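PDB 5HCF: calreticulin, putative from Trypanosoma cruzi, which probably acts as a lectin-like chaperone whose globular domain, built on the legume lectin fold, binds carbohydrate and peptide. Local coordinates for residues Val120-His125 against Arg131-Arg136; Ser157-Leu162 against Lys167-Leu172. One frame throughout, in Å; residues are numbered along the deposited sequence.

Both contacts are beta hairpins of the calreticulin globular domain, each at the border of a different antiparallel sheet: contact 1 pairs 117-126 with the outermost strand 129-132, and contact 2 pairs 157-162 with 165-171. They lie about 11 Å apart, centre to centre, and side chains bridge them: Trp133 NE1 lies 3.0 Å from Tyr158 OH, a probable hydrogen bond, and Val120 packs on Phe160. Contact 1 is the more buried; between its segments there are two good backbone bonds and one weak one, beside an isoleucine-tryptophan contact. Contact 2 is longer and only partly buried, with five backbone bonds, one face of aromatic and aliphatic groups and another of charged and polar ones.

Contact 1: residues Val120-His125 against Arg131-Arg136; sequences VHIILH and REWSKR
The indole of Trp133 carries Ile122 CD1 on one face and the carbonyl oxygen of Lys135 on the other, with Val120 O at its edge, in plane. CD1 stands 3.4 Å from the centroid of the six-membered ring and 19° off its normal, which identifies a CH-pi contact. Ile122 reaches it because CG1 sits beside the backbone N (chi1 -54°) and the chain then extends, laying CG1 and CD1 over CE3 and CZ3. Water 1 lies 2.7 Å from Val120 O and also bonds to Lys135 O, linking the two carbonyls. These groups lie beside strand 117-126 in the hairpin it makes with 129-132, an outermost strand of its sheet in the legume lectin fold. Toward the turn, Leu124 and Arg131 form an antiparallel hydrogen-bonded pair: Arg131 N to Leu124 O is 2.7 Å and Leu124 N to Arg131 O is 3.1 Å. Away from the turn, the bond from Trp133 N to Ile122 O is weak, bent to 124° at the hydrogen. Ile122 O also accepts from Trp176 NE1, and the Trp176 ring stacks on Trp133. The bent Arg131 chain passes Leu124 O with CB and CG, while its NH1 bonds to Ser177 O.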
loop_
_atom_site.group_PDB
_atom_site.type_symbol
_atom_site.label_atom_id
_atom_site.label_comp_id
_atom_site.label_asym_id
_atom_site.label_seq_id
_atom_site.Cartn_x
_atom_site.Cartn_y
_atom_site.Cartn_z
ATOM N N VAL A 120 1.460 9.695 -2.157
ATOM C CA VAL A 120 1.273 8.396 -1.527
ATOM C C VAL A 120 -0.143 8.313 -0.980
ATOM O O VAL A 120 -0.536 9.114 -0.139
ATOM C CB VAL A 120 2.295 8.155 -0.396
ATOM C CG1 VAL A 120 2.081 6.787 0.236
ATOM C CG2 VAL A 120 3.724 8.308 -0.923
ATOM N N HIS A 121 -0.907 7.335 -1.452
ATOM C CA HIS A 121 -2.280 7.176 -0.995
ATOM C C HIS A 121 -2.323 6.535 0.371
ATOM O O HIS A 121 -1.700 5.497 0.599
ATOM C CB HIS A 121 -3.090 6.308 -1.959
ATOM C CG HIS A 121 -3.450 6.989 -3.240
ATOM N ND1 HIS A 121 -4.232 8.119 -3.285
ATOM C CD2 HIS A 121 -3.150 6.681 -4.525
ATOM C CE1 HIS A 121 -4.391 8.491 -4.545
ATOM N NE2 HIS A 121 -3.746 7.633 -5.315
ATOM N N ILE A 122 -3.060 7.159 1.281
ATOM C CA ILE A 122 -3.465 6.485 2.502
ATOM C C ILE A 122 -4.952 6.740 2.679
ATOM O O ILE A 122 -5.350 7.711 3.324
ATOM C CB ILE A 122 -2.695 6.967 3.733
ATOM C CG1 ILE A 122 -1.188 6.859 3.498
ATOM C CG2 ILE A 122 -3.105 6.149 4.951
ATOM C CD1 ILE A 122 -0.362 7.287 4.678
ATOM N N ILE A 123 -5.765 5.866 2.095
ATOM C CA ILE A 123 -7.208 6.069 2.057
ATOM C C ILE A 123 -7.916 5.069 2.963
ATOM O O ILE A 123 -7.787 3.853 2.796
ATOM C CB ILE A 123 -7.759 5.941 0.622
ATOM C CG1 ILE A 123 -7.045 6.920 -0.313
ATOM C CG2 ILE A 123 -9.259 6.183 0.596
ATOM C CD1 ILE A 123 -7.592 6.936 -1.722
ATOM N N LEU A 124 -8.661 5.591 3.930
ATOM C CA LEU A 124 -9.360 4.750 4.887
ATOM C C LEU A 124 -10.857 4.792 4.643
ATOM O O LEU A 124 -11.445 5.866 4.521
ATOM C CB LEU A 124 -9.056 5.196 6.317
ATOM C CG LEU A 124 -7.662 4.902 6.870
ATOM C CD1 LEU A 124 -7.407 5.736 8.121
ATOM C CD2 LEU A 124 -7.513 3.413 7.168
ATOM N N HIS A 125 -11.476 3.622 4.562
ATOM C CA HIS A 125 -12.920 3.572 4.482
ATOM C C HIS A 125 -13.467 3.672 5.893
ATOM O O HIS A 125 -13.219 2.806 6.729
ATOM C CB HIS A 125 -13.420 2.299 3.808
ATOM C CG HIS A 125 -14.907 2.256 3.676
ATOM N ND1 HIS A 125 -15.568 2.687 2.543
ATOM C CD2 HIS A 125 -15.872 1.877 4.548
ATOM C CE1 HIS A 125 -16.868 2.559 2.717
ATOM N NE2 HIS A 125 -17.081 2.066 3.927
ATOM N N ARG A 131 -11.992 7.915 2.802
ATOM C CA ARG A 131 -11.447 9.178 3.300
ATOM C C ARG A 131 -10.007 9.328 2.852
ATOM O O ARG A 131 -9.145 8.549 3.253
ATOM C CB ARG A 131 -11.526 9.249 4.829
ATOM C CG ARG A 131 -12.867 8.842 5.410
ATOM C CD ARG A 131 -13.960 9.840 5.077
ATOM N NE ARG A 131 -15.276 9.311 5.424
ATOM C CZ ARG A 131 -16.230 10.013 6.029
ATOM N NH1 ARG A 131 -16.015 11.276 6.371
ATOM N NH2 ARG A 131 -17.399 9.447 6.303
ATOM N N GLU A 132 -9.751 10.316 2.004
ATOM C CA GLU A 132 -8.394 10.566 1.530
ATOM C C GLU A 132 -7.539 11.271 2.587
ATOM O O GLU A 132 -7.976 12.225 3.230
ATOM C CB GLU A 132 -8.422 11.388 0.238
ATOM C CG GLU A 132 -9.053 10.659 -0.942
ATOM C CD GLU A 132 -8.953 11.444 -2.235
ATOM O OE1 GLU A 132 -8.705 10.822 -3.292
ATOM O OE2 GLU A 132 -9.126 12.682 -2.197
ATOM N N TRP A 133 -6.316 10.780 2.751
ATOM C CA TRP A 133 -5.329 11.371 3.644
ATOM C C TRP A 133 -5.104 12.852 3.324
ATOM O O TRP A 133 -4.847 13.214 2.175
ATOM C CB TRP A 133 -4.019 10.590 3.527
ATOM C CG TRP A 133 -2.964 10.909 4.540
ATOM C CD1 TRP A 133 -3.148 11.413 5.795
ATOM C CD2 TRP A 133 -1.552 10.713 4.389
ATOM N NE1 TRP A 133 -1.936 11.551 6.431
ATOM C CE2 TRP A 133 -0.942 11.125 5.590
ATOM C CE3 TRP A 133 -0.746 10.231 3.351
ATOM C CZ2 TRP A 133 0.437 11.070 5.783
ATOM C CZ3 TRP A 133 0.623 10.177 3.544
ATOM C CH2 TRP A 133 1.201 10.595 4.751
ATOM N N SER A 134 -5.211 13.706 4.339
ATOM C CA SER A 134 -5.080 15.145 4.135
ATOM C C SER A 134 -3.660 15.567 3.742
ATOM O O SER A 134 -3.484 16.591 3.092
ATOM C CB SER A 134 -5.506 15.910 5.390
ATOM O OG SER A 134 -4.616 15.670 6.465
ATOM N N LYS A 135 -2.654 14.794 4.139
ATOM C CA LYS A 135 -1.268 15.143 3.832
ATOM C C LYS A 135 -0.844 14.587 2.480
ATOM O O LYS A 135 -1.216 13.469 2.117
ATOM C CB LYS A 135 -0.327 14.635 4.928
ATOM C CG LYS A 135 -0.597 15.251 6.290
ATOM C CD LYS A 135 0.590 15.117 7.225
ATOM C CE LYS A 135 0.421 16.032 8.428
ATOM N NZ LYS A 135 1.423 15.768 9.494
ATOM N N ARG A 136 -0.051 15.359 1.740
ATOM C CA ARG A 136 0.353 14.932 0.409
ATOM C C ARG A 136 1.874 14.764 0.355
ATOM O O ARG A 136 2.607 15.743 0.203
ATOM C CB ARG A 136 -0.116 15.938 -0.647
ATOM C CG ARG A 136 -1.603 16.258 -0.555
ATOM C CD ARG A 136 -2.141 17.034 -1.751
ATOM N NE ARG A 136 -2.579 16.159 -2.837
ATOM C CZ ARG A 136 -1.801 15.663 -3.794
ATOM N NH1 ARG A 136 -0.502 15.932 -3.815
ATOM N NH2 ARG A 136 -2.328 14.879 -4.726
HETATM O O HOH W 1 0.252 11.704 -0.081
#

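Contact 2: residues Ser157-Leu162 against Lys167-Leu172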
loop_
_atom_site.group_PDB
_atom_site.type_symbol
_atom_site.label_atom_id
_atom_site.label_comp_id
_atom_site.label_asym_id
_atom_site.label_seq_id
_atom_site.Cartn_x
_atom_site.Cartn_y
_atom_site.Cartn_z
ATOM N N SER A 157 -3.316 6.924 16.792
ATOM C CA SER A 157 -2.197 7.570 16.107
ATOM C C SER A 157 -1.763 6.715 14.917
ATOM O O SER A 157 -2.240 5.592 14.740
ATOM C CB SER A 157 -1.013 7.803 17.052
ATOM O OG SER A 157 -0.584 6.606 17.675
ATOM N N TYR A 158 -0.890 7.264 14.079
ATOM C CA TYR A 158 -0.358 6.529 12.938
ATOM C C TYR A 158 1.049 7.002 12.587
ATOM O O TYR A 158 1.490 8.070 13.019
ATOM C CB TYR A 158 -1.267 6.679 11.722
ATOM C CG TYR A 158 -1.119 8.011 11.026
ATOM C CD1 TYR A 158 -1.731 9.152 11.531
ATOM C CD2 TYR A 158 -0.355 8.133 9.871
ATOM C CE1 TYR A 158 -1.598 10.376 10.897
ATOM C CE2 TYR A 158 -0.215 9.350 9.235
ATOM C CZ TYR A 158 -0.838 10.468 9.752
ATOM O OH TYR A 158 -0.701 11.684 9.122
ATOM N N GLU A 159 1.758 6.200 11.805
ATOM C CA GLU A 159 3.058 6.607 11.315
ATOM C C GLU A 159 3.339 5.967 9.962
ATOM O O GLU A 159 3.142 4.766 9.778
ATOM C CB GLU A 159 4.146 6.244 12.328
ATOM C CG GLU A 159 5.504 6.875 12.036
ATOM C CD GLU A 159 6.437 6.810 13.225
ATOM O OE1 GLU A 159 6.078 6.151 14.226
ATOM O OE2 GLU A 159 7.524 7.423 13.164
ATOM N N PHE A 160 3.812 6.780 9.020
ATOM C CA PHE A 160 4.108 6.307 7.673
ATOM C C PHE A 160 5.611 6.311 7.409
ATOM O O PHE A 160 6.287 7.321 7.608
ATOM C CB PHE A 160 3.391 7.170 6.633
ATOM C CG PHE A 160 3.926 7.003 5.242
ATOM C CD1 PHE A 160 3.852 5.777 4.600
ATOM C CD2 PHE A 160 4.521 8.065 4.581
ATOM C CE1 PHE A 160 4.352 5.617 3.323
ATOM C CE2 PHE A 160 5.022 7.911 3.300
ATOM C CZ PHE A 160 4.939 6.685 2.673
ATOM N N PHE A 161 6.128 5.178 6.948
ATOM C CA PHE A 161 7.550 5.045 6.669
ATOM C C PHE A 161 7.791 4.847 5.185
ATOM O O PHE A 161 7.121 4.041 4.539
ATOM C CB PHE A 161 8.144 3.870 7.451
ATOM C CG PHE A 161 7.999 3.998 8.936
ATOM C CD1 PHE A 161 6.796 3.700 9.558
ATOM C CD2 PHE A 161 9.070 4.407 9.716
ATOM C CE1 PHE A 161 6.658 3.822 10.923
ATOM C CE2 PHE A 161 8.941 4.525 11.085
ATOM C CZ PHE A 161 7.734 4.232 11.689
ATOM N N LEU A 162 8.758 5.580 4.647
ATOM C CA LEU A 162 9.196 5.365 3.278
ATOM C C LEU A 162 10.654 4.929 3.310
ATOM O O LEU A 162 11.498 5.619 3.880
ATOM C CB LEU A 162 9.013 6.633 2.441
ATOM C CG LEU A 162 9.047 6.460 0.922
ATOM C CD1 LEU A 162 8.041 7.404 0.280
ATOM C CD2 LEU A 162 10.437 6.700 0.370
ATOM N N LYS A 167 8.337 9.283 7.580
ATOM C CA LYS A 167 8.015 10.423 6.724
ATOM C C LYS A 167 6.816 11.231 7.224
ATOM O O LYS A 167 6.762 12.449 7.036
ATOM C CB LYS A 167 7.752 9.953 5.290
ATOM C CG LYS A 167 8.949 10.096 4.361
ATOM C CD LYS A 167 8.846 11.376 3.555
ATOM C CE LYS A 167 10.108 11.643 2.759
ATOM N NZ LYS A 167 9.957 12.843 1.890
ATOM N N ALA A 168 5.857 10.560 7.857
ATOM C CA ALA A 168 4.688 11.249 8.392
ATOM C C ALA A 168 4.199 10.596 9.677
ATOM O O ALA A 168 4.261 9.377 9.837
ATOM C CB ALA A 168 3.574 11.288 7.361
ATOM N N LYS A 169 3.683 11.423 10.578
ATOM C CA LYS A 169 3.344 10.984 11.924
ATOM C C LYS A 169 2.277 11.913 12.476
ATOM O O LYS A 169 2.398 13.130 12.354
ATOM C CB LYS A 169 4.599 10.987 12.804
ATOM C CG LYS A 169 4.478 10.306 14.156
ATOM C CD LYS A 169 5.871 10.165 14.775
ATOM C CE LYS A 169 5.943 9.058 15.821
ATOM N NZ LYS A 169 5.049 9.295 16.985
ATOM N N GLY A 170 1.225 11.350 13.065
ATOM C CA GLY A 170 0.164 12.167 13.628
ATOM C C GLY A 170 -1.056 11.416 14.122
ATOM O O GLY A 170 -0.977 10.242 14.478
ATOM N N GLN A 171 -2.194 12.102 14.140
ATOM C CA GLN A 171 -3.425 11.533 14.675
ATOM C C GLN A 171 -4.441 11.316 13.558
ATOM O O GLN A 171 -4.630 12.195 12.715
ATOM C CB GLN A 171 -4.019 12.457 15.745
ATOM C CG GLN A 171 -3.050 12.912 16.838
ATOM C CD GLN A 171 -2.214 11.792 17.424
ATOM O OE1 GLN A 171 -2.739 10.769 17.860
ATOM N NE2 GLN A 171 -0.900 11.991 17.456
ATOM N N LEU A 172 -5.101 10.159 13.559
ATOM C CA LEU A 172 -6.108 9.842 12.541
ATOM C C LEU A 172 -7.209 10.891 12.476
ATOM O O LEU A 172 -7.632 11.299 11.396
ATOM C CB LEU A 172 -6.741 8.478 12.811
ATOM C CG LEU A 172 -5.878 7.238 12.604
ATOM C CD1 LEU A 172 -6.627 6.011 13.094
ATOM C CD2 LEU A 172 -5.514 7.091 11.137
#
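Tyr158 holds CG between its backbone N and carbonyl carbon (chi1 77°), a rotation that swings the ring across to the Gly170 backbone; Phe160, with CG anti to N (chi1 164°), instead carries its ring alongside Lys167. Gly170 N lies over a face of the tyrosine ring, 3.7 Å above the plane and displaced from the ring centre toward its perimeter, and Tyr158 CD1 comes within 3.2 Å of Gly170 O. With no side chain on Gly170, the ring can lie directly against the main chain. Phe160 CD2 meets Lys167 CB at 3.8 Å, while its CB faces the methyl of Ala168.

The backbone evidence is an antiparallel ladder in which Tyr158-Gly170 and Phe160-Ala168 are the hydrogen-bonded pairs. The bond from Phe160 N to Ala168 O is 2.8 Å long and nearly straight, at 173°. Phe160 O takes two donors: Lys167 N at 2.8 Å, almost in line with the carbonyl, and Ala168 N at 3.3 Å, in the carbonyl plane on a lone pair. Two residues thus face one, the signature of a classic beta bulge.

On the other face, Glu159 and Lys169 cross at an angle, and Glu159 OE1 touches Lys169 CE at 3.3 Å. The bend at the end of the lysine chain leaves NZ 4.3 Å from OE1, too far for a salt bridge; Glu159 OE2 bonds instead to Ser166 OG. Beside them, Gln171 OE1 approaches Ser157 CB.

Strand 145-152 pairs with the other edge of 157-162. Tyr158 OH bonds to Asp175 OD2 in the short helix 172-175, for which Gln171 is the N-cap, and Leu172, the first residue of that helix, packs on Leu124 of strand 117-126 in the other sheet.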